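Local coordinates for protein acyl-CoA dehydrogenase (Geobacillus kaustophilus, PDB 2PG0) that probably oxidises acyl thioesters at the alpha-beta carbon bond, using FAD as its cofactor, at residues E373-K376 with T377-A380; K316-V319 with T320-S323; I362-S365 with A366-G370. All coordinates share one frame; numbering follows the deposited sequence.

Interaction 1: E373-K376 with T377-A380; sequences EMMK and TIIA. With FAD (flavin-adenine dinucleotide), chain C.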
ATOM      1  N   GLU A 373      13.667  -1.427 -10.333  1.00 11.25           N
ATOM      2  CA  GLU A 373      13.210  -0.619 -11.473  1.00 11.88           C
ATOM      3  C   GLU A 373      13.662  -1.267 -12.780  1.00 11.79           C
ATOM      4  O   GLU A 373      12.903  -1.300 -13.756  1.00 11.64           O
ATOM      5  CB  GLU A 373      13.733   0.818 -11.390  1.00 11.67           C
ATOM      6  CG  GLU A 373      13.152   1.650 -10.240  1.00 14.15           C
ATOM      7  CD  GLU A 373      13.693   1.284  -8.855  1.00 18.27           C
ATOM      8  OE1 GLU A 373      14.845   0.788  -8.727  1.00 16.19           O
ATOM      9  OE2 GLU A 373      12.941   1.499  -7.877  1.00 20.82           O
ATOM     10  N   MET A 374      14.890  -1.795 -12.800  1.00 11.56           N
ATOM     11  CA  MET A 374      15.350  -2.535 -13.980  1.00 11.54           C
ATOM     12  C   MET A 374      14.568  -3.840 -14.186  1.00 11.25           C
ATOM     13  O   MET A 374      14.300  -4.231 -15.319  1.00 11.24           O
ATOM     14  CB  MET A 374      16.868  -2.791 -13.932  1.00 11.75           C
ATOM     15  CG  MET A 374      17.730  -1.529 -14.064  1.00 12.11           C
ATOM     16  SD  MET A 374      17.496  -0.591 -15.606  1.00 11.59           S
ATOM     17  CE  MET A 374      16.257   0.617 -15.135  1.00 15.57           C
ATOM     18  N   MET A 375      14.190  -4.508 -13.094  1.00 11.39           N
ATOM     19  CA  MET A 375      13.370  -5.730 -13.190  1.00 11.33           C
ATOM     20  C   MET A 375      12.014  -5.419 -13.837  1.00 11.59           C
ATOM     21  O   MET A 375      11.559  -6.156 -14.716  1.00 11.23           O
ATOM     22  CB  MET A 375      13.163  -6.398 -11.825  1.00 10.90           C
ATOM     23  CG  MET A 375      14.434  -6.898 -11.107  1.00 11.23           C
ATOM     24  SD  MET A 375      15.505  -8.013 -12.072  1.00  6.78           S
ATOM     25  CE  MET A 375      16.732  -6.820 -12.612  1.00 12.55           C
ATOM     26  N   LYS A 376      11.384  -4.321 -13.419  1.00 12.14           N
ATOM     27  CA  LYS A 376      10.108  -3.912 -14.017  1.00 12.52           C
ATOM     28  C   LYS A 376      10.265  -3.503 -15.494  1.00 12.70           C
ATOM     29  O   LYS A 376       9.380  -3.761 -16.313  1.00 12.96           O
ATOM     30  CB  LYS A 376       9.458  -2.816 -13.179  1.00 12.81           C
ATOM     31  CG  LYS A 376       9.036  -3.311 -11.792  1.00 13.18           C
ATOM     32  CD  LYS A 376       8.494  -2.189 -10.924  1.00 15.58           C
ATOM     33  CE  LYS A 376       8.329  -2.658  -9.480  1.00 17.83           C
ATOM     34  NZ  LYS A 376       7.881  -1.542  -8.599  1.00 19.03           N
ATOM     35  N   THR A 377      11.402  -2.896 -15.823  1.00 13.00           N
ATOM     36  CA  THR A 377      11.735  -2.538 -17.208  1.00 13.05           C
ATOM     37  C   THR A 377      11.799  -3.800 -18.076  1.00 12.84           C
ATOM     38  O   THR A 377      11.217  -3.843 -19.161  1.00 12.86           O
ATOM     39  CB  THR A 377      13.064  -1.753 -17.281  1.00 12.90           C
ATOM     40  OG1 THR A 377      12.923  -0.507 -16.585  1.00 13.29           O
ATOM     41  CG2 THR A 377      13.471  -1.472 -18.733  1.00 13.26           C
ATOM     42  N   ILE A 378      12.493  -4.821 -17.573  1.00 13.18           N
ATOM     43  CA  ILE A 378      12.642  -6.098 -18.273  1.00 13.52           C
ATOM     44  C   ILE A 378      11.281  -6.761 -18.460  1.00 13.69           C
ATOM     45  O   ILE A 378      10.963  -7.244 -19.556  1.00 13.99           O
ATOM     46  CB  ILE A 378      13.654  -7.036 -17.537  1.00 13.55           C
ATOM     47  CG1 ILE A 378      15.074  -6.474 -17.660  1.00 14.21           C
ATOM     48  CG2 ILE A 378      13.589  -8.470 -18.084  1.00 14.34           C
ATOM     49  CD1 ILE A 378      16.056  -7.046 -16.646  1.00 15.34           C
ATOM     50  N   ILE A 379      10.463  -6.754 -17.406  1.00 13.45           N
ATOM     51  CA  ILE A 379       9.138  -7.366 -17.483  1.00 13.67           C
ATOM     52  C   ILE A 379       8.283  -6.675 -18.557  1.00 14.09           C
ATOM     53  O   ILE A 379       7.659  -7.345 -19.376  1.00 13.60           O
ATOM     54  CB  ILE A 379       8.416  -7.377 -16.110  1.00 13.54           C
ATOM     55  CG1 ILE A 379       9.150  -8.298 -15.126  1.00 13.43           C
ATOM     56  CG2 ILE A 379       6.934  -7.824 -16.253  1.00 12.69           C
ATOM     57  CD1 ILE A 379       8.839  -8.000 -13.648  1.00 12.41           C
ATOM     58  N   ALA A 380       8.268  -5.341 -18.538  1.00 14.67           N
ATOM     59  CA  ALA A 380       7.481  -4.554 -19.495  1.00 16.37           C
ATOM     60  C   ALA A 380       7.913  -4.859 -20.935  1.00 17.73           C
ATOM     61  O   ALA A 380       7.073  -4.996 -21.828  1.00 17.56           O
ATOM     62  CB  ALA A 380       7.607  -3.075 -19.196  1.00 15.41           C
TER
HETATM   63  PA  FAD C 401      21.982   3.834 -10.718  1.00 16.28           P
HETATM   64  O1A FAD C 401      22.734   5.128 -10.798  1.00 16.08           O
HETATM   65  O2A FAD C 401      22.116   2.981 -11.954  1.00 15.14           O
HETATM   66  O5B FAD C 401      20.425   4.139 -10.410  1.00 15.35           O
HETATM   67  C5B FAD C 401      20.056   4.962  -9.313  1.00 17.28           C
HETATM   68  C4B FAD C 401      18.535   4.905  -9.166  1.00 17.60           C
HETATM   69  O4B FAD C 401      17.942   5.362 -10.372  1.00 18.70           O
HETATM   70  C3B FAD C 401      18.057   3.469  -8.952  1.00 17.89           C
HETATM   71  O3B FAD C 401      16.961   3.436  -8.064  1.00 19.40           O
HETATM   72  C2B FAD C 401      17.573   3.051 -10.320  1.00 18.21           C
HETATM   73  O2B FAD C 401      16.612   2.012 -10.281  1.00 18.29           O
HETATM   74  C1B FAD C 401      17.036   4.380 -10.852  1.00 18.42           C
HETATM   75  N9A FAD C 401      16.947   4.344 -12.323  1.00 19.15           N
HETATM   76  C8A FAD C 401      17.983   4.297 -13.224  1.00 19.14           C
HETATM   77  N7A FAD C 401      17.461   4.252 -14.469  1.00 18.84           N
HETATM   78  C5A FAD C 401      16.113   4.267 -14.374  1.00 19.24           C
HETATM   79  C6A FAD C 401      15.103   4.238 -15.330  1.00 19.20           C
HETATM   80  N6A FAD C 401      15.409   4.058 -16.618  1.00 20.03           N
HETATM   81  N1A FAD C 401      13.785   4.259 -14.921  1.00 19.34           N
HETATM   82  C2A FAD C 401      13.459   4.316 -13.578  1.00 19.38           C
HETATM   83  N3A FAD C 401      14.465   4.359 -12.629  1.00 18.46           N
HETATM   84  C4A FAD C 401      15.772   4.326 -13.026  1.00 19.67           C
HETATM   85  N1  FAD C 401      28.189  -4.601  -8.907  1.00 18.09           N
HETATM   86  C2  FAD C 401      29.013  -5.515  -9.541  1.00 18.90           C
HETATM   87  O2  FAD C 401      29.261  -5.382 -10.741  1.00 18.51           O
HETATM   88  N3  FAD C 401      29.568  -6.567  -8.824  1.00 18.29           N
HETATM   89  C4  FAD C 401      29.301  -6.703  -7.476  1.00 18.71           C
HETATM   90  O4  FAD C 401      29.809  -7.633  -6.845  1.00 18.17           O
HETATM   91  C4X FAD C 401      28.457  -5.787  -6.839  1.00 18.78           C
HETATM   92  N5  FAD C 401      28.177  -5.915  -5.487  1.00 19.05           N
HETATM   93  C5X FAD C 401      27.369  -4.996  -4.843  1.00 18.40           C
HETATM   94  C6  FAD C 401      27.130  -5.140  -3.481  1.00 18.25           C
HETATM   95  C7  FAD C 401      26.313  -4.225  -2.823  1.00 18.35           C
HETATM   96  C7M FAD C 401      26.074  -4.433  -1.353  1.00 18.85           C
HETATM   97  C8  FAD C 401      25.738  -3.158  -3.538  1.00 18.63           C
HETATM   98  C8M FAD C 401      24.847  -2.133  -2.894  1.00 18.79           C
HETATM   99  C9  FAD C 401      25.988  -3.014  -4.896  1.00 18.35           C
HETATM  100  C9A FAD C 401      26.802  -3.935  -5.564  1.00 18.58           C
HETATM  101  N10 FAD C 401      27.056  -3.814  -6.932  1.00 18.76           N
HETATM  102  C10 FAD C 401      27.899  -4.726  -7.561  1.00 18.31           C
HETATM  103  C1' FAD C 401      26.402  -2.737  -7.770  1.00 17.78           C
HETATM  104  C2' FAD C 401      24.880  -2.847  -7.968  1.00 18.76           C
HETATM  105  O2' FAD C 401      24.505  -3.839  -8.900  1.00 19.27           O
HETATM  106  C3' FAD C 401      24.395  -1.481  -8.444  1.00 17.65           C
HETATM  107  O3' FAD C 401      24.380  -0.642  -7.309  1.00 16.65           O
HETATM  108  C4' FAD C 401      23.014  -1.489  -9.116  1.00 18.20           C
HETATM  109  O4' FAD C 401      23.034  -2.161 -10.362  1.00 19.08           O
HETATM  110  C5' FAD C 401      22.475  -0.074  -9.333  1.00 18.24           C
HETATM  111  O5' FAD C 401      23.431   0.738  -9.992  1.00 18.52           O
HETATM  112  P   FAD C 401      23.811   2.163  -9.354  1.00 18.68           P
HETATM  113  O1P FAD C 401      24.193   2.003  -7.904  1.00 18.78           O
HETATM  114  O2P FAD C 401      24.908   2.802 -10.160  1.00 18.36           O
HETATM  115  O3P FAD C 401      22.448   3.031  -9.400  1.00 17.05           O
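T377 meets E373 one turn back in helix 372-382. Its OG1 donates to E373 O at 2.9 Å, and its N donates to the same E373 O at 3.0 Å. The two donors reach this oxygen from opposite faces of the carbonyl plane. The hydroxyl can do so because OG1 lies beside the backbone N of T377 (chi1 -64°).

K376 joins in through its backbone: A380 N bonds K376 O at 2.9 Å. Its extended side chain leaves the helix. Its NZ forms a salt bridge with E293 of the second subunit, and K376 makes a cation-pi contact with W327. M375 lies alongside I378, pointing the same way, with M375 CE 4.1 Å from I378 CD1. I379 N binds M375 O at 3.0 Å.

The first residues of the segment also hold the cofactor. FAD O2B donates to E373 OE1 at 2.7 Å, and M374 CE lies over the face of the adenine, 3.7 Å from FAD C5A. E373 OE2 makes a salt bridge with R290 of the third subunit.

Regular helical bonds, with one threonine hydroxyl added, therefore hold the backbone of E373 and M374. Both residues are thereby placed at FAD, while E373 and K376 also bind charged residues of neighbouring subunits.

Interaction 2: K316-V319 with T320-S323; sequences KQIV and TEVS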
ATOM      1  N   LYS A 316      14.989 -24.362 -18.939  1.00 25.32           N
ATOM      2  CA  LYS A 316      14.091 -23.435 -19.627  1.00 26.18           C
ATOM      3  C   LYS A 316      14.508 -21.972 -19.434  1.00 26.38           C
ATOM      4  O   LYS A 316      15.075 -21.603 -18.400  1.00 26.24           O
ATOM      5  CB  LYS A 316      12.640 -23.677 -19.209  1.00 26.23           C
ATOM      6  CG  LYS A 316      12.114 -25.044 -19.645  1.00 27.94           C
ATOM      7  CD  LYS A 316      11.015 -25.541 -18.722  1.00 31.62           C
ATOM      8  CE  LYS A 316      10.484 -26.901 -19.154  1.00 33.53           C
ATOM      9  NZ  LYS A 316       9.468 -26.766 -20.230  1.00 36.31           N
ATOM     10  N   GLN A 317      14.248 -21.162 -20.458  1.00 26.72           N
ATOM     11  CA  GLN A 317      14.554 -19.737 -20.446  1.00 27.21           C
ATOM     12  C   GLN A 317      13.399 -19.005 -19.769  1.00 26.81           C
ATOM     13  O   GLN A 317      12.290 -18.945 -20.322  1.00 27.48           O
ATOM     14  CB  GLN A 317      14.748 -19.231 -21.884  1.00 27.77           C
ATOM     15  CG  GLN A 317      15.519 -17.913 -22.005  1.00 30.50           C
ATOM     16  CD  GLN A 317      15.142 -17.113 -23.248  1.00 34.82           C
ATOM     17  OE1 GLN A 317      14.933 -17.675 -24.332  1.00 37.03           O
ATOM     18  NE2 GLN A 317      15.056 -15.792 -23.095  1.00 35.97           N
ATOM     19  N   ILE A 318      13.664 -18.455 -18.583  1.00 25.65           N
ATOM     20  CA  ILE A 318      12.638 -17.796 -17.756  1.00 24.66           C
ATOM     21  C   ILE A 318      13.052 -16.393 -17.269  1.00 23.36           C
ATOM     22  O   ILE A 318      12.972 -16.064 -16.081  1.00 22.93           O
ATOM     23  CB  ILE A 318      12.189 -18.701 -16.575  1.00 25.18           C
ATOM     24  CG1 ILE A 318      13.402 -19.428 -15.982  1.00 25.52           C
ATOM     25  CG2 ILE A 318      11.121 -19.705 -17.053  1.00 25.07           C
ATOM     26  CD1 ILE A 318      13.166 -20.071 -14.663  1.00 27.92           C
ATOM     27  N   VAL A 319      13.483 -15.572 -18.222  1.00 21.60           N
ATOM     28  CA  VAL A 319      13.890 -14.190 -17.979  1.00 20.47           C
ATOM     29  C   VAL A 319      12.803 -13.390 -17.245  1.00 19.44           C
ATOM     30  O   VAL A 319      13.084 -12.695 -16.260  1.00 18.86           O
ATOM     31  CB  VAL A 319      14.276 -13.502 -19.327  1.00 20.81           C
ATOM     32  CG1 VAL A 319      14.617 -12.034 -19.123  1.00 21.33           C
ATOM     33  CG2 VAL A 319      15.455 -14.238 -19.976  1.00 20.70           C
ATOM     34  N   THR A 320      11.565 -13.503 -17.722  1.00 18.26           N
ATOM     35  CA  THR A 320      10.438 -12.773 -17.122  1.00 17.36           C
ATOM     36  C   THR A 320      10.195 -13.193 -15.678  1.00 16.21           C
ATOM     37  O   THR A 320      10.104 -12.353 -14.783  1.00 15.30           O
ATOM     38  CB  THR A 320       9.144 -12.982 -17.930  1.00 18.08           C
ATOM     39  OG1 THR A 320       9.355 -12.532 -19.275  1.00 19.35           O
ATOM     40  CG2 THR A 320       7.983 -12.202 -17.312  1.00 17.73           C
ATOM     41  N   GLU A 321      10.110 -14.502 -15.461  1.00 14.99           N
ATOM     42  CA  GLU A 321       9.718 -15.032 -14.168  1.00 14.86           C
ATOM     43  C   GLU A 321      10.767 -14.778 -13.081  1.00 14.19           C
ATOM     44  O   GLU A 321      10.422 -14.526 -11.926  1.00 13.07           O
ATOM     45  CB  GLU A 321       9.367 -16.523 -14.288  1.00 15.67           C
ATOM     46  CG  GLU A 321       8.125 -16.806 -15.138  1.00 17.56           C
ATOM     47  CD  GLU A 321       8.374 -16.830 -16.652  1.00 21.33           C
ATOM     48  OE1 GLU A 321       9.519 -16.611 -17.118  1.00 20.75           O
ATOM     49  OE2 GLU A 321       7.390 -17.062 -17.391  1.00 24.91           O
ATOM     50  N   VAL A 322      12.045 -14.841 -13.452  1.00 13.48           N
ATOM     51  CA  VAL A 322      13.114 -14.580 -12.489  1.00 13.99           C
ATOM     52  C   VAL A 322      13.172 -13.087 -12.121  1.00 13.33           C
ATOM     53  O   VAL A 322      13.474 -12.736 -10.986  1.00 13.66           O
ATOM     54  CB  VAL A 322      14.499 -15.129 -12.967  1.00 14.04           C
ATOM     55  CG1 VAL A 322      15.122 -14.256 -14.059  1.00 14.78           C
ATOM     56  CG2 VAL A 322      15.442 -15.246 -11.794  1.00 15.82           C
ATOM     57  N   SER A 323      12.858 -12.221 -13.085  1.00 13.19           N
ATOM     58  CA  SER A 323      12.787 -10.776 -12.838  1.00 13.11           C
ATOM     59  C   SER A 323      11.624 -10.439 -11.908  1.00 12.12           C
ATOM     60  O   SER A 323      11.769  -9.610 -10.999  1.00 11.97           O
ATOM     61  CB  SER A 323      12.679 -10.008 -14.159  1.00 13.64           C
ATOM     62  OG  SER A 323      13.832 -10.248 -14.960  1.00 16.50           O
TER
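This is a local contact at the N-terminal end of a helix, where the loop after helix 285-313 turns into helix 319-343. I318 is the N-cap residue. Its carbonyl takes the first i to i+4 bond, from V322 N to I318 O at 3.0 Å, and the donor lies nearly in line with the C=O bond.

V319 O takes two bonds from S323. S323 N donates to V319 O at 3.2 Å, and S323 OG donates to it at 2.9 Å. The hydroxyl and the amide come from opposite faces of the carbonyl plane. S323 OG points back along the helix because it sits beside its own backbone N (chi1 -61°). In this way the buried serine hydroxyl finds an acceptor within its own helix.

The side chains of I318 and E321 cross at about a right angle. E321 bends at chi2 (82°), which brings OE1 to 3.4 Å from I318 CB. A carboxylate near the first turn would probably interact well with the helix dipole. V322 CG1 rests 3.4 Å from V319 O.

Q246 of helix 237-273 accepts a hydrogen bond from I318 N. V322 packs on Q246, R249 and L250 of the same helix. I318 and E321 touch V308 of helix 285-313, while V319 and S323 touch helix 372-382.

Interaction 3: I362-S365 with A366-G370; sequences IPVS and AIYAG. With FAD (flavin-adenine dinucleotide), chain C.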
ATOM      1  N   ILE A 362      18.593  -6.223   4.670  1.00 10.99           N
ATOM      2  CA  ILE A 362      17.650  -6.522   3.591  1.00 11.58           C
ATOM      3  C   ILE A 362      17.515  -5.499   2.442  1.00 11.77           C
ATOM      4  O   ILE A 362      17.369  -5.916   1.297  1.00 12.45           O
ATOM      5  CB  ILE A 362      16.245  -6.955   4.134  1.00 11.56           C
ATOM      6  CG1 ILE A 362      15.411  -7.638   3.031  1.00 11.20           C
ATOM      7  CG2 ILE A 362      15.505  -5.786   4.815  1.00 11.64           C
ATOM      8  CD1 ILE A 362      16.028  -8.954   2.535  1.00 11.78           C
ATOM      9  N   PRO A 363      17.554  -4.179   2.732  1.00 12.50           N
ATOM     10  CA  PRO A 363      17.060  -3.272   1.677  1.00 12.85           C
ATOM     11  C   PRO A 363      17.925  -3.204   0.416  1.00 13.27           C
ATOM     12  O   PRO A 363      17.423  -2.857  -0.672  1.00 13.31           O
ATOM     13  CB  PRO A 363      16.968  -1.916   2.383  1.00 12.98           C
ATOM     14  CG  PRO A 363      17.921  -1.992   3.506  1.00 12.70           C
ATOM     15  CD  PRO A 363      18.002  -3.437   3.928  1.00 12.12           C
ATOM     16  N   VAL A 364      19.190  -3.593   0.548  1.00 13.09           N
ATOM     17  CA  VAL A 364      20.113  -3.598  -0.587  1.00 13.45           C
ATOM     18  C   VAL A 364      19.753  -4.673  -1.625  1.00 13.53           C
ATOM     19  O   VAL A 364      20.141  -4.567  -2.795  1.00 14.02           O
ATOM     20  CB  VAL A 364      21.598  -3.686  -0.124  1.00 13.56           C
ATOM     21  CG1 VAL A 364      21.911  -5.039   0.515  1.00 13.50           C
ATOM     22  CG2 VAL A 364      22.535  -3.417  -1.293  1.00 13.78           C
ATOM     23  N   SER A 365      18.987  -5.685  -1.213  1.00 13.47           N
ATOM     24  CA  SER A 365      18.570  -6.731  -2.144  1.00 13.34           C
ATOM     25  C   SER A 365      17.705  -6.179  -3.287  1.00 13.05           C
ATOM     26  O   SER A 365      17.642  -6.776  -4.341  1.00 12.72           O
ATOM     27  CB  SER A 365      17.878  -7.889  -1.415  1.00 13.62           C
ATOM     28  OG  SER A 365      16.604  -7.523  -0.922  1.00 13.93           O
ATOM     29  N   ALA A 366      17.078  -5.024  -3.065  1.00 13.17           N
ATOM     30  CA  ALA A 366      16.251  -4.343  -4.073  1.00 13.60           C
ATOM     31  C   ALA A 366      17.106  -3.558  -5.075  1.00 14.13           C
ATOM     32  O   ALA A 366      16.607  -3.061  -6.094  1.00 13.96           O
ATOM     33  CB  ALA A 366      15.254  -3.415  -3.376  1.00 13.66           C
ATOM     34  N   ILE A 367      18.398  -3.468  -4.786  1.00 14.59           N
ATOM     35  CA  ILE A 367      19.327  -2.650  -5.561  1.00 15.68           C
ATOM     36  C   ILE A 367      20.282  -3.505  -6.389  1.00 16.26           C
ATOM     37  O   ILE A 367      20.399  -3.301  -7.600  1.00 16.65           O
ATOM     38  CB  ILE A 367      20.092  -1.652  -4.649  1.00 15.51           C
ATOM     39  CG1 ILE A 367      19.112  -0.641  -4.040  1.00 15.70           C
ATOM     40  CG2 ILE A 367      21.186  -0.902  -5.427  1.00 15.92           C
ATOM     41  CD1 ILE A 367      19.679   0.158  -2.862  1.00 16.00           C
ATOM     42  N   TYR A 368      20.958  -4.465  -5.763  1.00 16.91           N
ATOM     43  CA  TYR A 368      21.966  -5.229  -6.512  1.00 17.71           C
ATOM     44  C   TYR A 368      21.366  -6.364  -7.352  1.00 17.52           C
ATOM     45  O   TYR A 368      20.185  -6.691  -7.199  1.00 17.71           O
ATOM     46  CB  TYR A 368      23.151  -5.671  -5.634  1.00 18.56           C
ATOM     47  CG  TYR A 368      22.851  -6.526  -4.414  1.00 19.38           C
ATOM     48  CD1 TYR A 368      21.996  -7.632  -4.480  1.00 20.61           C
ATOM     49  CD2 TYR A 368      23.491  -6.266  -3.204  1.00 21.04           C
ATOM     50  CE1 TYR A 368      21.755  -8.430  -3.357  1.00 21.05           C
ATOM     51  CE2 TYR A 368      23.258  -7.055  -2.080  1.00 21.70           C
ATOM     52  CZ  TYR A 368      22.392  -8.132  -2.163  1.00 21.00           C
ATOM     53  OH  TYR A 368      22.177  -8.906  -1.043  1.00 21.47           O
ATOM     54  N   ALA A 369      22.191  -6.923  -8.244  1.00 17.08           N
ATOM     55  CA  ALA A 369      21.778  -7.859  -9.299  1.00 16.41           C
ATOM     56  C   ALA A 369      20.786  -7.211 -10.281  1.00 16.14           C
ATOM     57  O   ALA A 369      20.065  -7.902 -10.998  1.00 16.19           O
ATOM     58  CB  ALA A 369      21.218  -9.164  -8.710  1.00 16.89           C
ATOM     59  N   GLY A 370      20.790  -5.881 -10.318  1.00 15.81           N
ATOM     60  CA  GLY A 370      19.840  -5.110 -11.118  1.00 15.18           C
ATOM     61  C   GLY A 370      18.790  -4.546 -10.188  1.00 14.85           C
ATOM     62  O   GLY A 370      18.176  -5.291  -9.426  1.00 14.76           O
TER
HETATM   63  PA  FAD C 401      21.982   3.834 -10.718  1.00 16.28           P
HETATM   64  O1A FAD C 401      22.734   5.128 -10.798  1.00 16.08           O
HETATM   65  O2A FAD C 401      22.116   2.981 -11.954  1.00 15.14           O
HETATM   66  O5B FAD C 401      20.425   4.139 -10.410  1.00 15.35           O
HETATM   67  C5B FAD C 401      20.056   4.962  -9.313  1.00 17.28           C
HETATM   68  C4B FAD C 401      18.535   4.905  -9.166  1.00 17.60           C
HETATM   69  O4B FAD C 401      17.942   5.362 -10.372  1.00 18.70           O
HETATM   70  C3B FAD C 401      18.057   3.469  -8.952  1.00 17.89           C
HETATM   71  O3B FAD C 401      16.961   3.436  -8.064  1.00 19.40           O
HETATM   72  C2B FAD C 401      17.573   3.051 -10.320  1.00 18.21           C
HETATM   73  O2B FAD C 401      16.612   2.012 -10.281  1.00 18.29           O
HETATM   74  C1B FAD C 401      17.036   4.380 -10.852  1.00 18.42           C
HETATM   75  N9A FAD C 401      16.947   4.344 -12.323  1.00 19.15           N
HETATM   76  C8A FAD C 401      17.983   4.297 -13.224  1.00 19.14           C
HETATM   77  N7A FAD C 401      17.461   4.252 -14.469  1.00 18.84           N
HETATM   78  C5A FAD C 401      16.113   4.267 -14.374  1.00 19.24           C
HETATM   79  C6A FAD C 401      15.103   4.238 -15.330  1.00 19.20           C
HETATM   80  N6A FAD C 401      15.409   4.058 -16.618  1.00 20.03           N
HETATM   81  N1A FAD C 401      13.785   4.259 -14.921  1.00 19.34           N
HETATM   82  C2A FAD C 401      13.459   4.316 -13.578  1.00 19.38           C
HETATM   83  N3A FAD C 401      14.465   4.359 -12.629  1.00 18.46           N
HETATM   84  C4A FAD C 401      15.772   4.326 -13.026  1.00 19.67           C
HETATM   85  N1  FAD C 401      28.189  -4.601  -8.907  1.00 18.09           N
HETATM   86  C2  FAD C 401      29.013  -5.515  -9.541  1.00 18.90           C
HETATM   87  O2  FAD C 401      29.261  -5.382 -10.741  1.00 18.51           O
HETATM   88  N3  FAD C 401      29.568  -6.567  -8.824  1.00 18.29           N
HETATM   89  C4  FAD C 401      29.301  -6.703  -7.476  1.00 18.71           C
HETATM   90  O4  FAD C 401      29.809  -7.633  -6.845  1.00 18.17           O
HETATM   91  C4X FAD C 401      28.457  -5.787  -6.839  1.00 18.78           C
HETATM   92  N5  FAD C 401      28.177  -5.915  -5.487  1.00 19.05           N
HETATM   93  C5X FAD C 401      27.369  -4.996  -4.843  1.00 18.40           C
HETATM   94  C6  FAD C 401      27.130  -5.140  -3.481  1.00 18.25           C
HETATM   95  C7  FAD C 401      26.313  -4.225  -2.823  1.00 18.35           C
HETATM   96  C7M FAD C 401      26.074  -4.433  -1.353  1.00 18.85           C
HETATM   97  C8  FAD C 401      25.738  -3.158  -3.538  1.00 18.63           C
HETATM   98  C8M FAD C 401      24.847  -2.133  -2.894  1.00 18.79           C
HETATM   99  C9  FAD C 401      25.988  -3.014  -4.896  1.00 18.35           C
HETATM  100  C9A FAD C 401      26.802  -3.935  -5.564  1.00 18.58           C
HETATM  101  N10 FAD C 401      27.056  -3.814  -6.932  1.00 18.76           N
HETATM  102  C10 FAD C 401      27.899  -4.726  -7.561  1.00 18.31           C
HETATM  103  C1' FAD C 401      26.402  -2.737  -7.770  1.00 17.78           C
HETATM  104  C2' FAD C 401      24.880  -2.847  -7.968  1.00 18.76           C
HETATM  105  O2' FAD C 401      24.505  -3.839  -8.900  1.00 19.27           O
HETATM  106  C3' FAD C 401      24.395  -1.481  -8.444  1.00 17.65           C
HETATM  107  O3' FAD C 401      24.380  -0.642  -7.309  1.00 16.65           O
HETATM  108  C4' FAD C 401      23.014  -1.489  -9.116  1.00 18.20           C
HETATM  109  O4' FAD C 401      23.034  -2.161 -10.362  1.00 19.08           O
HETATM  110  C5' FAD C 401      22.475  -0.074  -9.333  1.00 18.24           C
HETATM  111  O5' FAD C 401      23.431   0.738  -9.992  1.00 18.52           O
HETATM  112  P   FAD C 401      23.811   2.163  -9.354  1.00 18.68           P
HETATM  113  O1P FAD C 401      24.193   2.003  -7.904  1.00 18.78           O
HETATM  114  O2P FAD C 401      24.908   2.802 -10.160  1.00 18.36           O
HETATM  115  O3P FAD C 401      22.448   3.031  -9.400  1.00 17.05           O
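V364 O is gripped by two amides of the next turn. I367 N donates to V364 O at 2.9 Å from above the carbonyl plane. Y368 N donates to V364 O at 3.1 Å, almost straight in line with the C=O bond. The same oxygen also lies over the centre of the Y368 ring, 3.7 Å above its plane.

That ring folds back over the turn because its CG sits between the backbone N and carbonyl carbon of Y368 (chi1 58°). S365 CA makes an off-centre CH-pi contact, 4.2 Å from the centroid of the Y368 ring. V364 CG1 packs 3.6 Å from Y368 CE2. Along another part of the ring, Y368 CD2 lies 3.5 Å from flavin atom C7, with methyl C7M in plane at the ring edge.

I362 O accepts both S365 OG, at 2.8 Å, and S365 N. Further on, K326 of helix 319-343 binds the carbonyls of S365 and G370. Q342 of the third subunit binds A366 O.

Backbone bonds, one serine hydroxyl, K326 and Q342 of the third subunit thus take up several carbonyls of this buried turn. That leaves V364 and the edge of Y368 to meet the dimethylbenzene end of the flavin.

Interactions 1 and 3 both line the FAD site and both touch the third subunit, but at different ends of the cofactor. Interaction 3 is buried and touches the flavin ring and ribityl chain, mostly through apolar groups. Interaction 1 is partly buried and meets the adenosine part with a carboxylate and a methionine. Interaction 2 is also partly buried but lies away from FAD, and no other chain touches it. It packs directly on interaction 1, with I378 CG2 against S323 OG and V319 CG1. Interaction 3 meets interaction 1 through M375 CE. All three bond a hydroxyl to a carbonyl one turn back: beside a regular helix bond in 1 and 2, in a 3-10 turn in 3.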